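Local structure of transcription termination factor FttA (Methanosarcina mazei, 2XR1) at residues B[107-112]-B[138-143]; B[375-380]-B[598-603]; B[427-432]-B[479-484]. The protein probably ends transcription across the archaeal genome by cutting nascent RNA as it leaves RNA polymerase, using a two-zinc metallo-beta-lactamase nuclease with KH domains in front. One frame throughout, in Å; residues are numbered along the deposited sequence.

Interaction 1 (B[107-112]-B[138-143])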
# COMPACT_ATOMS: atom_id res chain seq x y z
N ILE B 107 10.29 -44.29 -2.44
CA ILE B 107 9.93 -44.31 -3.84
C ILE B 107 10.74 -45.39 -4.51
O ILE B 107 11.95 -45.39 -4.39
CB ILE B 107 10.25 -42.99 -4.53
CG1 ILE B 107 9.55 -41.82 -3.84
CG2 ILE B 107 9.81 -43.04 -5.99
CD1 ILE B 107 8.10 -41.80 -4.05
N ILE B 108 10.08 -46.30 -5.20
CA ILE B 108 10.73 -47.36 -5.95
C ILE B 108 10.45 -47.12 -7.42
O ILE B 108 9.30 -46.95 -7.81
CB ILE B 108 10.17 -48.73 -5.57
CG1 ILE B 108 10.64 -49.11 -4.16
CG2 ILE B 108 10.54 -49.76 -6.60
CD1 ILE B 108 10.09 -50.43 -3.67
N GLU B 109 11.49 -47.11 -8.25
CA GLU B 109 11.32 -46.95 -9.68
C GLU B 109 11.42 -48.31 -10.30
O GLU B 109 12.41 -48.96 -10.14
CB GLU B 109 12.39 -46.04 -10.26
CG GLU B 109 12.12 -44.56 -10.03
CD GLU B 109 13.19 -43.66 -10.65
OE1 GLU B 109 13.97 -44.14 -11.52
OE2 GLU B 109 13.25 -42.47 -10.26
N ALA B 110 10.39 -48.73 -11.03
CA ALA B 110 10.37 -50.04 -11.66
C ALA B 110 9.91 -49.94 -13.10
O ALA B 110 9.01 -49.16 -13.42
CB ALA B 110 9.46 -50.96 -10.89
N GLU B 111 10.51 -50.75 -13.96
CA GLU B 111 10.08 -50.86 -15.36
C GLU B 111 8.67 -51.49 -15.44
O GLU B 111 7.83 -51.07 -16.24
CB GLU B 111 11.11 -51.67 -16.17
CG GLU B 111 11.22 -51.31 -17.65
CD GLU B 111 12.59 -51.67 -18.27
OE1 GLU B 111 13.57 -50.92 -18.06
OE2 GLU B 111 12.67 -52.69 -18.99
N LYS B 112 8.41 -52.48 -14.59
CA LYS B 112 7.09 -53.09 -14.46
C LYS B 112 6.54 -52.89 -13.04
O LYS B 112 6.74 -53.73 -12.17
CB LYS B 112 7.17 -54.59 -14.78
N VAL B 138 6.57 -46.42 -8.68
CA VAL B 138 6.48 -45.47 -9.77
C VAL B 138 7.16 -46.09 -10.98
O VAL B 138 8.09 -46.86 -10.84
CB VAL B 138 7.13 -44.09 -9.36
CG1 VAL B 138 8.09 -43.57 -10.40
CG2 VAL B 138 6.04 -43.04 -8.97
N ARG B 139 6.67 -45.77 -12.17
CA ARG B 139 7.21 -46.32 -13.40
C ARG B 139 8.55 -45.65 -13.70
O ARG B 139 8.67 -44.45 -13.56
CB ARG B 139 6.22 -46.11 -14.55
CG ARG B 139 6.35 -47.11 -15.69
CD ARG B 139 5.55 -46.67 -16.94
NE ARG B 139 5.27 -47.79 -17.86
CZ ARG B 139 6.19 -48.41 -18.61
NH1 ARG B 139 7.48 -48.06 -18.57
NH2 ARG B 139 5.81 -49.41 -19.40
N THR B 140 9.53 -46.44 -14.12
CA THR B 140 10.89 -45.95 -14.34
C THR B 140 10.95 -44.95 -15.48
O THR B 140 10.68 -45.31 -16.63
CB THR B 140 11.87 -47.06 -14.69
OG1 THR B 140 12.00 -47.93 -13.56
CG2 THR B 140 13.24 -46.47 -15.06
N PRO B 141 11.33 -43.71 -15.16
CA PRO B 141 11.39 -42.68 -16.18
C PRO B 141 12.36 -43.01 -17.29
O PRO B 141 13.48 -43.44 -17.01
CB PRO B 141 11.88 -41.46 -15.41
CG PRO B 141 11.40 -41.70 -14.02
CD PRO B 141 11.64 -43.16 -13.83
N PRO B 142 11.94 -42.82 -18.55
CA PRO B 142 12.80 -43.08 -19.70
C PRO B 142 14.09 -42.27 -19.63
O PRO B 142 15.15 -42.74 -20.06
CB PRO B 142 11.94 -42.65 -20.90
CG PRO B 142 10.53 -42.62 -20.38
CD PRO B 142 10.62 -42.27 -18.94
N ILE B 143 13.98 -41.08 -19.02
CA ILE B 143 15.06 -40.09 -18.93
C ILE B 143 15.43 -39.83 -17.46
O ILE B 143 14.56 -39.75 -16.61
CB ILE B 143 14.65 -38.73 -19.57
CG1 ILE B 143 13.64 -38.94 -20.71
CG2 ILE B 143 15.89 -37.98 -20.04
CD1 ILE B 143 13.08 -37.64 -21.38
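Val-138 enters the pairing through its backbone: Val-138 N lies 2.9 Å from Ile-108 O, its N-H directed almost along the C=O axis. Its own carbonyl points the same way and takes the N-H of Ala-110, the straightest bond of the three (Val-138 O to Ala-110 N 3.0 Å, 164° at the hydrogen). Strands 105-110 and 134-139 therefore run parallel, next to each other in the three-stranded sheet of the second KH domain. The chain between them passes through helices 113-116 and 122-131, the helix pair that in KH folds carries the nucleic-acid-binding loop. Val-138 and Glu-109 share a face of the sheet and lie side by side, Val-138 CG1 being 4.2 Å from Glu-109 CG. At Arg-139 the side chain starts away from the neighbouring strand, CG anti to N, and runs extended until Glu-111 O stands over one face of the guanidinium, toward its rim, 3.8 Å from Arg-139 NH1. Thr-140 ends the ladder: Thr-140 N lies 2.9 Å from Ala-110 O, but above the carbonyl plane, 58° out of it. Its OG1, turned beside its own backbone N (chi1 -65°), rests against the Ala-110 peptide without a hydrogen bond to it. Pro-141 then lays its ring across the Glu-109 chain at about a right angle, with CD 3.4 Å from Glu-109 OE1. That oxygen is hydrogen-bonded to Ser-95 OG of the adjoining strand. The main chain thus carries the polar part of the contact, while the Glu-109 carboxylate probably finds its stabilisation in the neighbouring strand, Pro-141 offering only C-H groups.

Interaction 2 (B[375-380]-B[598-603])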
# COMPACT_ATOMS: atom_id res chain seq x y z
N GLU B 375 -14.88 -14.60 -5.87
CA GLU B 375 -15.45 -13.30 -5.99
C GLU B 375 -14.55 -12.40 -6.84
O GLU B 375 -15.07 -11.58 -7.58
CB GLU B 375 -15.76 -12.73 -4.62
CG GLU B 375 -17.04 -13.32 -3.96
CD GLU B 375 -16.88 -14.75 -3.37
OE1 GLU B 375 -15.80 -15.04 -2.85
OE2 GLU B 375 -17.84 -15.60 -3.37
N THR B 376 -13.23 -12.56 -6.76
CA THR B 376 -12.26 -11.73 -7.48
C THR B 376 -11.29 -12.59 -8.28
O THR B 376 -10.76 -13.56 -7.75
CB THR B 376 -11.40 -10.92 -6.46
OG1 THR B 376 -12.26 -10.13 -5.62
CG2 THR B 376 -10.39 -9.99 -7.12
N VAL B 377 -11.04 -12.23 -9.53
CA VAL B 377 -10.01 -12.86 -10.36
C VAL B 377 -8.95 -11.83 -10.78
O VAL B 377 -9.25 -10.74 -11.23
CB VAL B 377 -10.59 -13.37 -11.69
CG1 VAL B 377 -9.45 -14.03 -12.53
CG2 VAL B 377 -11.78 -14.33 -11.47
N ILE B 378 -7.69 -12.18 -10.59
CA ILE B 378 -6.59 -11.37 -11.04
C ILE B 378 -5.97 -12.22 -12.13
O ILE B 378 -5.43 -13.29 -11.85
CB ILE B 378 -5.58 -11.12 -9.91
CG1 ILE B 378 -6.18 -10.11 -8.91
CG2 ILE B 378 -4.25 -10.58 -10.48
CD1 ILE B 378 -6.18 -10.50 -7.51
N SER B 379 -6.08 -11.72 -13.37
CA SER B 379 -5.73 -12.49 -14.56
C SER B 379 -4.55 -11.92 -15.31
O SER B 379 -4.38 -10.72 -15.37
CB SER B 379 -6.92 -12.52 -15.52
OG SER B 379 -6.55 -13.18 -16.72
N GLU B 380 -3.78 -12.79 -15.95
CA GLU B 380 -2.77 -12.31 -16.88
C GLU B 380 -3.46 -11.77 -18.10
O GLU B 380 -4.62 -12.07 -18.31
CB GLU B 380 -1.82 -13.41 -17.35
CG GLU B 380 -2.49 -14.50 -18.18
CD GLU B 380 -1.60 -14.98 -19.28
OE1 GLU B 380 -1.19 -14.11 -20.10
OE2 GLU B 380 -1.30 -16.19 -19.32
N PRO B 598 -18.14 -20.08 -10.18
CA PRO B 598 -19.15 -19.05 -10.43
C PRO B 598 -18.57 -17.88 -11.23
O PRO B 598 -17.38 -17.85 -11.54
CB PRO B 598 -19.49 -18.56 -9.03
CG PRO B 598 -18.93 -19.56 -8.09
CD PRO B 598 -17.85 -20.26 -8.75
N ARG B 599 -19.42 -16.92 -11.58
CA ARG B 599 -18.97 -15.68 -12.21
C ARG B 599 -18.40 -14.76 -11.15
O ARG B 599 -19.01 -14.57 -10.11
CB ARG B 599 -20.16 -15.01 -12.87
CG ARG B 599 -19.90 -13.80 -13.74
CD ARG B 599 -21.31 -13.34 -14.25
NE ARG B 599 -21.39 -12.91 -15.66
CZ ARG B 599 -20.93 -13.57 -16.72
NH1 ARG B 599 -20.27 -14.71 -16.61
NH2 ARG B 599 -21.13 -13.05 -17.92
N PRO B 600 -17.21 -14.21 -11.39
CA PRO B 600 -16.63 -13.31 -10.40
C PRO B 600 -17.26 -11.93 -10.47
O PRO B 600 -17.82 -11.55 -11.48
CB PRO B 600 -15.17 -13.24 -10.84
CG PRO B 600 -15.23 -13.44 -12.28
CD PRO B 600 -16.31 -14.41 -12.53
N GLU B 601 -17.12 -11.18 -9.39
CA GLU B 601 -17.68 -9.85 -9.29
C GLU B 601 -16.67 -8.80 -9.73
O GLU B 601 -17.07 -7.73 -10.18
CB GLU B 601 -18.12 -9.57 -7.84
CG GLU B 601 -19.06 -10.61 -7.22
CD GLU B 601 -19.41 -10.34 -5.72
OE1 GLU B 601 -18.68 -9.56 -5.01
OE2 GLU B 601 -20.43 -10.93 -5.26
N ARG B 602 -15.37 -9.07 -9.58
CA ARG B 602 -14.36 -8.19 -10.17
C ARG B 602 -13.28 -8.97 -10.90
O ARG B 602 -12.96 -10.07 -10.54
CB ARG B 602 -13.68 -7.28 -9.16
CG ARG B 602 -14.45 -6.88 -7.97
CD ARG B 602 -15.18 -5.56 -8.08
NE ARG B 602 -14.36 -4.42 -7.66
CZ ARG B 602 -13.81 -4.23 -6.44
NH1 ARG B 602 -13.97 -5.14 -5.44
NH2 ARG B 602 -13.07 -3.12 -6.22
N VAL B 603 -12.73 -8.40 -11.97
CA VAL B 603 -11.47 -8.89 -12.46
C VAL B 603 -10.44 -7.79 -12.66
O VAL B 603 -10.78 -6.65 -12.91
CB VAL B 603 -11.57 -9.85 -13.66
CG1 VAL B 603 -13.04 -10.23 -14.02
CG2 VAL B 603 -10.76 -9.40 -14.75
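Two backbone N-H groups grip Glu-375 O: Glu-601 N at 2.8 Å, set on a lone pair, and Arg-602 N at 3.2 Å in the carbonyl plane. This forked bond opens the parallel pairing of strands 376-380 and 602-606 in one sheet of the metallo-beta-lactamase fold, where the strand of the C-terminal part returns to lie against one of the N-terminal part. One step further, Val-377 N-H points at Arg-602 O (N to O 3.1 Å) in a nearly straight line, 171° at the hydrogen. Thr-376 and Arg-602 share one face of the sheet. The Arg-602 chain bends away, and its NE makes a salt bridge to Glu-627. Glu-375 and Glu-601 run side by side, their carboxylate planes 78° apart and the OE2 atoms separated by 5.7 Å; the salt bridge of Glu-375 to Arg-373 probably eases the like charges. On the face of Val-377 and Val-603 the contact is oily. Val-377 CB and Val-603 CB stand 4.2 Å apart, and strand 602-606 goes on to His-607, a ligand of the second zinc. Val-377, CG1 anti to N (chi1 180°), has CG2 beside its own N, where it meets the CB-CG side of the Pro-600 ring, 3.6 Å from Pro-600 CB; the two side chains cross obliquely.

Interaction 3 (B[427-432]-B[479-484])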
# COMPACT_ATOMS: atom_id res chain seq x y z
N VAL B 427 7.61 -27.35 -29.02
CA VAL B 427 8.28 -27.39 -30.32
C VAL B 427 8.86 -28.78 -30.60
O VAL B 427 8.74 -29.29 -31.70
CB VAL B 427 9.38 -26.33 -30.46
CG1 VAL B 427 10.12 -26.49 -31.78
CG2 VAL B 427 8.81 -24.97 -30.38
N MET B 428 9.47 -29.39 -29.61
CA MET B 428 10.06 -30.75 -29.77
C MET B 428 9.01 -31.77 -30.15
O MET B 428 9.27 -32.62 -30.95
CB MET B 428 10.76 -31.20 -28.48
CG MET B 428 11.96 -30.36 -28.10
SD MET B 428 12.50 -30.61 -26.39
CE MET B 428 12.89 -32.39 -26.48
N ILE B 429 7.82 -31.69 -29.57
CA ILE B 429 6.79 -32.68 -29.87
C ILE B 429 6.34 -32.56 -31.31
O ILE B 429 6.08 -33.57 -31.96
CB ILE B 429 5.56 -32.55 -28.96
CG1 ILE B 429 5.90 -33.11 -27.59
CG2 ILE B 429 4.37 -33.35 -29.53
CD1 ILE B 429 4.95 -32.64 -26.54
N VAL B 430 6.27 -31.34 -31.81
CA VAL B 430 5.92 -31.13 -33.20
C VAL B 430 7.01 -31.66 -34.13
O VAL B 430 6.71 -32.35 -35.11
CB VAL B 430 5.57 -29.64 -33.44
CG1 VAL B 430 5.58 -29.31 -34.90
CG2 VAL B 430 4.21 -29.37 -32.85
N LEU B 431 8.27 -31.36 -33.81
CA LEU B 431 9.39 -31.73 -34.68
C LEU B 431 9.56 -33.25 -34.76
O LEU B 431 9.60 -33.80 -35.85
CB LEU B 431 10.69 -31.08 -34.21
CG LEU B 431 10.73 -29.56 -34.38
CD1 LEU B 431 11.85 -28.98 -33.58
CD2 LEU B 431 10.89 -29.17 -35.83
N GLU B 432 9.60 -33.94 -33.63
CA GLU B 432 9.78 -35.38 -33.66
C GLU B 432 8.71 -36.07 -34.51
O GLU B 432 9.01 -36.98 -35.27
CB GLU B 432 9.85 -35.98 -32.24
CG GLU B 432 8.56 -36.74 -31.71
CD GLU B 432 8.52 -38.23 -32.08
OE1 GLU B 432 9.57 -38.90 -32.03
OE2 GLU B 432 7.42 -38.75 -32.39
N ASN B 479 7.49 -42.85 -27.88
CA ASN B 479 7.69 -41.82 -26.84
C ASN B 479 8.41 -40.66 -27.49
O ASN B 479 9.53 -40.82 -27.95
CB ASN B 479 8.52 -42.34 -25.65
CG ASN B 479 8.77 -41.29 -24.56
OD1 ASN B 479 9.02 -40.13 -24.84
ND2 ASN B 479 8.75 -41.74 -23.31
N PRO B 480 7.77 -39.50 -27.50
CA PRO B 480 8.22 -38.44 -28.37
C PRO B 480 9.64 -38.05 -28.08
O PRO B 480 10.50 -38.11 -28.98
CB PRO B 480 7.26 -37.26 -28.05
CG PRO B 480 6.15 -37.82 -27.23
CD PRO B 480 6.73 -39.04 -26.55
N PHE B 481 9.88 -37.69 -26.82
CA PHE B 481 11.13 -37.06 -26.42
C PHE B 481 12.35 -37.98 -26.57
O PHE B 481 13.45 -37.48 -26.54
CB PHE B 481 11.07 -36.55 -24.97
CG PHE B 481 10.00 -35.55 -24.69
CD1 PHE B 481 9.83 -34.44 -25.50
CD2 PHE B 481 9.19 -35.68 -23.58
CE1 PHE B 481 8.83 -33.48 -25.22
CE2 PHE B 481 8.20 -34.75 -23.30
CZ PHE B 481 8.02 -33.64 -24.14
N LEU B 482 12.16 -39.29 -26.72
CA LEU B 482 13.30 -40.20 -26.92
C LEU B 482 13.63 -40.48 -28.40
O LEU B 482 14.26 -41.50 -28.72
CB LEU B 482 13.09 -41.56 -26.22
CG LEU B 482 13.15 -41.65 -24.69
CD1 LEU B 482 13.26 -43.12 -24.23
CD2 LEU B 482 14.32 -40.83 -24.11
N SER B 483 13.23 -39.59 -29.30
CA SER B 483 13.59 -39.75 -30.71
C SER B 483 15.09 -39.62 -30.92
O SER B 483 15.76 -38.79 -30.30
CB SER B 483 12.91 -38.73 -31.61
OG SER B 483 13.33 -38.90 -32.97
N GLU B 484 15.60 -40.45 -31.84
CA GLU B 484 16.98 -40.39 -32.26
C GLU B 484 17.36 -38.97 -32.66
O GLU B 484 18.49 -38.56 -32.47
CB GLU B 484 17.21 -41.34 -33.46
CG GLU B 484 18.59 -42.08 -33.50
CD GLU B 484 19.23 -42.13 -34.93
OE1 GLU B 484 18.89 -41.28 -35.81
OE2 GLU B 484 20.10 -42.99 -35.18
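One turn of helix 423-436 faces a short 3-10 turn at 480-481, the backbones coming nearest where Ile-429 CA and Pro-480 CA are 6.1 Å apart, and no hydrogen bond crosses between them. Phe-481 leaves its backbone pointing away from the helix, but with CG beside its own N (chi1 -59°) the ring swings back to meet two helix side chains. Met-428 crosses it at about a right angle: the chain bends at its last torsion (chi3 61°), so that the methyl CE does the touching, 3.8 Å from Phe-481 CD1. Ile-429 comes obliquely to the next corner of the ring, with CG1 at 3.8 Å from Phe-481 CE1 and CD1 at 4.0 Å from Phe-481 CZ. A turn further on, Glu-432 lays its bent chain along the Pro-480 backbone, Glu-432 CG 3.6 Å from Pro-480 O. Glu-432 OE1 rests 3.4 Å from Ser-483 CB and also close to Pro-480 O, an acceptor like itself. Pro-480 O accepts the N-H of Ser-483 within the turn, while the other carboxylate oxygen of Glu-432 is held by a salt bridge to Arg-436. In this way the loop leading to strand 486-489 is fastened to the helix in the beta-CASP domain. Helix 451-460 joins the cluster, with Thr-455 touching both Met-428 and Phe-481, and strand 506-509 of the parallel sheet lies against Met-428 through Leu-508.

Along the chain interaction 1 comes first, in the second KH domain; interaction 3 follows, nested inside the loop that interaction 2 closes. That nesting reflects the architecture: the beta-CASP domain is inserted into the metallo-beta-lactamase fold, whose early and late strands interaction 2 joins. Interactions 1 and 3, with centres 21 Å apart, touch directly. Pro-142 packs on Asn-479 and Leu-482, and Ile-143 reaches Leu-482 and helix 451-460, so the exit from the KH sheet rests on the beta-CASP surface. Interaction 2 lies on the opposite side of the chain's centre from interaction 1, their centres 41 Å apart, and its nearest atoms are about 17 Å from interaction 3.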